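Local atomic coordinates of cell division control protein 53 (Saccharomyces cerevisiae, PDB entry 3O2P), a protein that serves as the cullin scaffold of SCF E3 ubiquitin ligases, which mark target proteins for degradation by the proteasome. Residues Q21-A26 with H52-A57. Sequence-based numbering, arbitrary orientation.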
loop_
_atom_site.group_PDB
_atom_site.type_symbol
_atom_site.label_atom_id
_atom_site.label_comp_id
_atom_site.label_asym_id
_atom_site.label_seq_id
_atom_site.Cartn_x
_atom_site.Cartn_y
_atom_site.Cartn_z
ATOM N N GLN B 21 20.714 -15.425 -0.932
ATOM C CA GLN B 21 19.320 -15.142 -0.598
ATOM C C GLN B 21 18.544 -16.399 -0.247
ATOM O O GLN B 21 17.813 -16.425 0.742
ATOM C CB GLN B 21 18.644 -14.383 -1.739
ATOM C CG GLN B 21 19.254 -12.987 -1.929
ATOM C CD GLN B 21 19.318 -12.225 -0.622
ATOM O OE1 GLN B 21 20.398 -11.868 -0.131
ATOM N NE2 GLN B 21 18.158 -11.999 -0.032
ATOM N N ILE B 22 18.717 -17.446 -1.046
ATOM C CA ILE B 22 18.075 -18.716 -0.760
ATOM C C ILE B 22 18.506 -19.243 0.609
ATOM O O ILE B 22 17.700 -19.807 1.345
ATOM C CB ILE B 22 18.376 -19.758 -1.845
ATOM C CG1 ILE B 22 17.462 -19.526 -3.054
ATOM C CG2 ILE B 22 18.193 -21.172 -1.291
ATOM C CD1 ILE B 22 17.891 -20.295 -4.300
ATOM N N PHE B 23 19.775 -19.061 0.956
ATOM C CA PHE B 23 20.227 -19.516 2.264
ATOM C C PHE B 23 19.594 -18.690 3.384
ATOM O O PHE B 23 19.115 -19.247 4.374
ATOM C CB PHE B 23 21.756 -19.497 2.376
ATOM C CG PHE B 23 22.252 -19.764 3.765
ATOM C CD1 PHE B 23 22.432 -21.059 4.220
ATOM C CD2 PHE B 23 22.505 -18.712 4.627
ATOM C CE1 PHE B 23 22.876 -21.300 5.517
ATOM C CE2 PHE B 23 22.942 -18.940 5.921
ATOM C CZ PHE B 23 23.127 -20.235 6.371
ATOM N N LEU B 24 19.579 -17.367 3.224
ATOM C CA LEU B 24 19.074 -16.489 4.271
ATOM C C LEU B 24 17.569 -16.625 4.447
ATOM O O LEU B 24 17.055 -16.472 5.552
ATOM C CB LEU B 24 19.424 -15.027 3.992
ATOM C CG LEU B 24 20.895 -14.641 4.056
ATOM C CD1 LEU B 24 21.116 -13.241 3.480
ATOM C CD2 LEU B 24 21.397 -14.748 5.487
ATOM N N GLU B 25 16.861 -16.903 3.356
ATOM C CA GLU B 25 15.425 -17.121 3.454
ATOM C C GLU B 25 15.092 -18.334 4.311
ATOM O O GLU B 25 14.178 -18.270 5.132
ATOM C CB GLU B 25 14.771 -17.231 2.072
ATOM C CG GLU B 25 14.605 -15.874 1.387
ATOM C CD GLU B 25 13.883 -15.981 0.051
ATOM O OE1 GLU B 25 12.932 -16.789 -0.054
ATOM O OE2 GLU B 25 14.276 -15.259 -0.891
ATOM N N ALA B 26 15.820 -19.432 4.121
ATOM C CA ALA B 26 15.575 -20.637 4.927
ATOM C C ALA B 26 15.993 -20.404 6.374
ATOM O O ALA B 26 15.328 -20.861 7.306
ATOM C CB ALA B 26 16.309 -21.815 4.364
ATOM N N HIS B 52 26.544 -16.918 10.117
ATOM C CA HIS B 52 27.983 -16.701 10.204
ATOM C C HIS B 52 28.792 -17.959 9.882
ATOM O O HIS B 52 29.901 -17.871 9.356
ATOM C CB HIS B 52 28.346 -16.169 11.586
ATOM C CG HIS B 52 29.775 -15.752 11.715
ATOM N ND1 HIS B 52 30.682 -16.440 12.491
ATOM C CD2 HIS B 52 30.452 -14.718 11.165
ATOM C CE1 HIS B 52 31.860 -15.843 12.417
ATOM N NE2 HIS B 52 31.747 -14.799 11.617
ATOM N N GLN B 53 28.240 -19.126 10.205
ATOM C CA GLN B 53 28.898 -20.386 9.888
ATOM C C GLN B 53 29.218 -20.461 8.398
ATOM O O GLN B 53 30.287 -20.928 8.002
ATOM C CB GLN B 53 27.992 -21.561 10.260
ATOM C CG GLN B 53 27.296 -22.177 9.054
ATOM C CD GLN B 53 26.093 -23.013 9.416
ATOM O OE1 GLN B 53 26.124 -23.788 10.370
ATOM N NE2 GLN B 53 25.025 -22.870 8.644
ATOM N N ARG B 54 28.275 -19.995 7.583
ATOM C CA ARG B 54 28.319 -20.143 6.131
ATOM C C ARG B 54 29.006 -18.956 5.460
ATOM O O ARG B 54 29.952 -19.122 4.688
ATOM C CB ARG B 54 26.890 -20.300 5.596
ATOM C CG ARG B 54 26.786 -20.724 4.147
ATOM C CD ARG B 54 27.094 -22.202 3.963
ATOM N NE ARG B 54 26.029 -23.063 4.472
ATOM C CZ ARG B 54 24.966 -23.438 3.764
ATOM N NH1 ARG B 54 24.817 -23.016 2.513
ATOM N NH2 ARG B 54 24.055 -24.236 4.308
ATOM N N PHE B 55 28.523 -17.756 5.749
ATOM C CA PHE B 55 29.131 -16.556 5.196
ATOM C C PHE B 55 28.771 -15.344 6.043
ATOM O O PHE B 55 27.997 -15.450 6.994
ATOM C CB PHE B 55 28.709 -16.346 3.739
ATOM C CG PHE B 55 27.300 -15.865 3.582
ATOM C CD1 PHE B 55 27.032 -14.513 3.413
ATOM C CD2 PHE B 55 26.241 -16.757 3.610
ATOM C CE1 PHE B 55 25.736 -14.062 3.274
ATOM C CE2 PHE B 55 24.933 -16.308 3.471
ATOM C CZ PHE B 55 24.681 -14.960 3.305
ATOM N N ASN B 56 29.344 -14.196 5.701
ATOM C CA ASN B 56 29.069 -12.968 6.430
ATOM C C ASN B 56 27.879 -12.198 5.842
ATOM O O ASN B 56 28.025 -11.406 4.909
ATOM C CB ASN B 56 30.308 -12.081 6.496
ATOM C CG ASN B 56 30.063 -10.819 7.292
ATOM O OD1 ASN B 56 30.223 -9.706 6.786
ATOM N ND2 ASN B 56 29.637 -10.986 8.541
ATOM N N ALA B 57 26.703 -12.444 6.401
ATOM C CA ALA B 57 25.479 -11.833 5.911
ATOM C C ALA B 57 25.435 -10.348 6.245
ATOM O O ALA B 57 25.594 -9.960 7.402
ATOM C CB ALA B 57 24.267 -12.548 6.499
#
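Residues 21-26 of helix 8-35 run past loop residues 52-57, with the nearest CA atoms 8.1 Å (L24 to A57) and 9.0 Å (F23 to R54) apart. F23 has the largest share of the contact. Its CG lies anti to the backbone N (chi1 171°), and its CA-CB bond points at the loop. R54 bends at chi2 and chi3. Its CB and CG lie over one face of the F23 ring, with CB in a CH-pi contact 4.2 Å from the centroid. The guanidinium turns back so that F23 CE1 sits over its face, 3.4 Å from R54 NH2. The planes are tilted 56° apart, so the groups do not lie flat together. At the F23 ring edge, NE2 of the poorly ordered Q53 lies 4.0 Å from F23 CZ.

F55 takes the crowded chi1 position (74°), which turns its ring back to the helix. The F23 and F55 rings meet obliquely, tip to tip, with F23 CD2 3.6 Å from F55 CE2. L24 CG and both methyls meet CZ of F55 at the ring edge, with CD1 in the ring plane. L24 CD2 also reaches A57 CB at 3.8 Å.

This is mainly apolar packing in the cullin neddylation domain, edged by the polar ends of R54 and Q53. It joins helix 8-35 to the loop between helices 40-51 and 59-71, where buried L24 also touches C47, S51 and M61.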